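Local coordinates for protein allantoicase (Saccharomyces cerevisiae, PDB 1O59) that catalyses the hydrolysis of allantoate to (S)-ureidoglycolate and urea, a step of allantoin degradation that lets yeast use purines as secondary nitrogen sources, at residues S269-I274 and I332-V337. Sequence-based numbering, arbitrary orientation. Where two conformers were deposited one is given.
Sequences SFIEKI and IRVSHV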
ATOM      1  N   SER A 269      19.704   9.964 -11.531  1.00 63.42           N
ATOM      2  CA  SER A 269      20.899  10.520 -12.171  1.00 63.46           C
ATOM      3  C   SER A 269      21.837  11.096 -11.107  1.00 63.28           C
ATOM      4  O   SER A 269      23.047  11.151 -11.296  1.00 63.65           O
ATOM      5  CB  SER A 269      20.502  11.620 -13.132  1.00 63.39           C
ATOM      6  OG  SER A 269      19.235  11.341 -13.700  1.00 65.35           O
ATOM      7  N   PHE A 270      21.258  11.531  -9.995  1.00 63.33           N
ATOM      8  CA  PHE A 270      21.990  12.051  -8.861  1.00 63.25           C
ATOM      9  C   PHE A 270      21.307  11.622  -7.578  1.00 63.43           C
ATOM     10  O   PHE A 270      20.077  11.600  -7.512  1.00 62.97           O
ATOM     11  CB  PHE A 270      21.980  13.563  -8.934  1.00 62.91           C
ATOM     12  CG  PHE A 270      22.823  14.234  -7.887  1.00 62.74           C
ATOM     13  CD1 PHE A 270      24.219  14.187  -7.962  1.00 62.90           C
ATOM     14  CD2 PHE A 270      22.228  14.963  -6.860  1.00 61.57           C
ATOM     15  CE1 PHE A 270      25.009  14.841  -7.012  1.00 62.48           C
ATOM     16  CE2 PHE A 270      23.000  15.620  -5.909  1.00 61.69           C
ATOM     17  CZ  PHE A 270      24.397  15.565  -5.982  1.00 62.33           C
ATOM     18  N   ILE A 271      22.103  11.280  -6.567  1.00 64.31           N
ATOM     19  CA  ILE A 271      21.582  11.094  -5.196  1.00 65.20           C
ATOM     20  C   ILE A 271      22.210  12.076  -4.231  1.00 65.26           C
ATOM     21  O   ILE A 271      23.408  12.062  -4.004  1.00 65.05           O
ATOM     22  CB  ILE A 271      21.785   9.666  -4.688  1.00 65.45           C
ATOM     23  CG1 ILE A 271      20.904   8.707  -5.484  1.00 65.74           C
ATOM     24  CG2 ILE A 271      21.406   9.580  -3.212  1.00 65.80           C
ATOM     25  CD1 ILE A 271      21.231   7.266  -5.254  1.00 65.73           C
ATOM     26  N   GLU A 272      21.362  12.909  -3.655  1.00 66.04           N
ATOM     27  CA  GLU A 272      21.783  13.966  -2.751  1.00 67.25           C
ATOM     28  C   GLU A 272      22.019  13.462  -1.322  1.00 67.07           C
ATOM     29  O   GLU A 272      22.988  13.810  -0.667  1.00 66.07           O
ATOM     30  CB  GLU A 272      20.681  15.025  -2.715  1.00 67.75           C
ATOM     31  CG  GLU A 272      21.198  16.447  -2.786  1.00 72.35           C
ATOM     32  CD  GLU A 272      21.262  17.121  -1.438  1.00 76.85           C
ATOM     33  OE1 GLU A 272      20.192  17.162  -0.742  1.00 77.71           O
ATOM     34  OE2 GLU A 272      22.390  17.623  -1.121  1.00 78.52           O
ATOM     35  N   LYS A 273      21.104  12.620  -0.861  1.00 67.67           N
ATOM     36  CA  LYS A 273      20.852  12.456   0.549  1.00 67.95           C
ATOM     37  C   LYS A 273      20.023  11.199   0.741  1.00 67.43           C
ATOM     38  O   LYS A 273      18.993  11.019   0.086  1.00 67.39           O
ATOM     39  CB  LYS A 273      20.046  13.663   1.033  1.00 68.10           C
ATOM     40  CG  LYS A 273      20.328  14.105   2.434  1.00 69.12           C
ATOM     41  CD  LYS A 273      19.091  14.830   3.033  1.00 69.61           C
ATOM     42  CE  LYS A 273      18.758  16.216   2.431  0.65 70.19           C
ATOM     43  NZ  LYS A 273      17.262  16.420   2.285  0.65 67.92           N
ATOM     44  N   ILE A 274      20.482  10.326   1.628  1.00 67.24           N
ATOM     45  CA  ILE A 274      19.679   9.194   2.071  1.00 66.91           C
ATOM     46  C   ILE A 274      19.372   9.320   3.571  1.00 66.91           C
ATOM     47  O   ILE A 274      20.220   9.666   4.373  1.00 66.18           O
ATOM     48  CB  ILE A 274      20.345   7.868   1.715  1.00 66.63           C
ATOM     49  CG1 ILE A 274      20.453   7.761   0.184  1.00 67.06           C
ATOM     50  CG2 ILE A 274      19.535   6.718   2.283  1.00 67.34           C
ATOM     51  CD1 ILE A 274      21.018   6.437  -0.362  1.00 66.52           C
ATOM     52  N   ILE A 332      24.966   9.227  -9.889  1.00 67.69           N
ATOM     53  CA  ILE A 332      24.865   7.794 -10.073  1.00 67.70           C
ATOM     54  C   ILE A 332      23.508   7.409 -10.638  1.00 67.99           C
ATOM     55  O   ILE A 332      22.483   8.014 -10.297  1.00 67.52           O
ATOM     56  CB  ILE A 332      25.131   7.054  -8.740  1.00 67.61           C
ATOM     57  CG1 ILE A 332      25.459   5.593  -9.002  1.00 66.87           C
ATOM     58  CG2 ILE A 332      23.958   7.174  -7.764  1.00 67.79           C
ATOM     59  CD1 ILE A 332      26.233   5.015  -7.890  1.00 67.47           C
ATOM     60  N   ARG A 333      23.519   6.407 -11.512  1.00 68.73           N
ATOM     61  CA  ARG A 333      22.309   5.895 -12.123  1.00 69.62           C
ATOM     62  C   ARG A 333      21.914   4.566 -11.517  1.00 68.81           C
ATOM     63  O   ARG A 333      22.499   3.538 -11.824  1.00 68.57           O
ATOM     64  CB  ARG A 333      22.474   5.768 -13.625  1.00 70.66           C
ATOM     65  CG  ARG A 333      22.412   7.108 -14.371  1.00 74.12           C
ATOM     66  CD  ARG A 333      23.759   7.829 -14.511  1.00 79.04           C
ATOM     67  NE  ARG A 333      23.609   9.251 -14.837  1.00 79.67           N
ATOM     68  CZ  ARG A 333      23.248   9.734 -16.031  1.00 82.98           C
ATOM     69  NH1 ARG A 333      22.971   8.911 -17.039  1.00 84.94           N
ATOM     70  NH2 ARG A 333      23.154  11.056 -16.222  1.00 83.03           N
ATOM     71  N   VAL A 334      20.910   4.601 -10.643  1.00 68.21           N
ATOM     72  CA  VAL A 334      20.410   3.392 -10.008  1.00 67.50           C
ATOM     73  C   VAL A 334      18.896   3.373 -10.086  1.00 66.64           C
ATOM     74  O   VAL A 334      18.258   4.407 -10.075  1.00 66.67           O
ATOM     75  CB  VAL A 334      20.892   3.245  -8.534  1.00 67.54           C
ATOM     76  CG1 VAL A 334      22.427   3.157  -8.472  1.00 68.03           C
ATOM     77  CG2 VAL A 334      20.406   4.361  -7.673  1.00 67.57           C
ATOM     78  N   SER A 335      18.351   2.169 -10.167  1.00 65.93           N
ATOM     79  CA  SER A 335      16.931   1.925 -10.331  1.00 65.16           C
ATOM     80  C   SER A 335      16.304   1.376  -9.063  1.00 64.63           C
ATOM     81  O   SER A 335      15.096   1.497  -8.862  1.00 63.40           O
ATOM     82  CB  SER A 335      16.736   0.893 -11.446  1.00 65.18           C
ATOM     83  OG  SER A 335      17.477  -0.280 -11.156  1.00 64.36           O
ATOM     84  N   HIS A 336      17.134   0.715  -8.261  1.00 64.78           N
ATOM     85  CA  HIS A 336      16.732   0.053  -7.026  1.00 64.73           C
ATOM     86  C   HIS A 336      17.718   0.391  -5.939  1.00 65.09           C
ATOM     87  O   HIS A 336      18.885   0.686  -6.231  1.00 65.52           O
ATOM     88  CB  HIS A 336      16.741  -1.456  -7.228  1.00 64.76           C
ATOM     89  CG  HIS A 336      15.738  -1.924  -8.228  1.00 63.40           C
ATOM     90  ND1 HIS A 336      15.894  -1.720  -9.571  1.00 62.71           N
ATOM     91  CD2 HIS A 336      14.539  -2.535  -8.073  1.00 64.18           C
ATOM     92  CE1 HIS A 336      14.846  -2.211 -10.211  1.00 64.64           C
ATOM     93  NE2 HIS A 336      14.007  -2.709  -9.322  1.00 62.95           N
ATOM     94  N   VAL A 337      17.242   0.379  -4.695  1.00 64.91           N
ATOM     95  CA  VAL A 337      18.110   0.431  -3.528  1.00 64.45           C
ATOM     96  C   VAL A 337      17.835  -0.768  -2.615  1.00 64.08           C
ATOM     97  O   VAL A 337      16.747  -1.315  -2.590  1.00 63.33           O
ATOM     98  CB  VAL A 337      17.988   1.772  -2.740  1.00 64.88           C
ATOM     99  CG1 VAL A 337      18.347   2.948  -3.628  1.00 64.23           C
ATOM    100  CG2 VAL A 337      16.594   1.970  -2.135  1.00 66.07           C
TER
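Ser269 and Ile271 meet Ile332, Arg333 and Val334 in a partly buried contact where the chain crosses between the two sheets of a galactose-binding-domain-like (jelly-roll) beta sandwich, in the second allantoicase repeat. Strand 270-277 belongs to one antiparallel sheet; residues 332-335 leave that sheet at the end of strand 323-331 and cross to the other, entering it as strand 336-342. The backbones touch just where this crossing begins: Ser269 and Arg333 have CA atoms 4.8 Å apart. Ile332 N gives Ser269 O a weak hydrogen bond of 3.1 Å, bent to 125° at the hydrogen. Beyond it the chains diverge, and Ser268 OG holds the crossing chain through Ile332 O and Val334 N. Ser269 and Phe270 both face Tyr355, just past strand 346-354, so a classic beta bulge marks the start of this strand's pairing.

The closest apolar contacts are made by one methyl, Ile271 CD1. Ile271 CB points toward the crossing segment, and its extended chain (chi2 168°) carries CD1 to Ile332 CG2 at 3.7 Å and to Val334 CG2 at 3.9 Å, the Val334 side chain lying at about a right angle to that of Ile271. Leu312 of the opposing sheet also packs on Ile271, placing it between the layers. The exposed Arg333 starts away from Ser269 but bends at chi2 (88°), bringing NE to 4.0 Å from Ser269 CA, which lies oblique to the guanidinium plane, and NH2 to 4.1 Å from Ser269 CB.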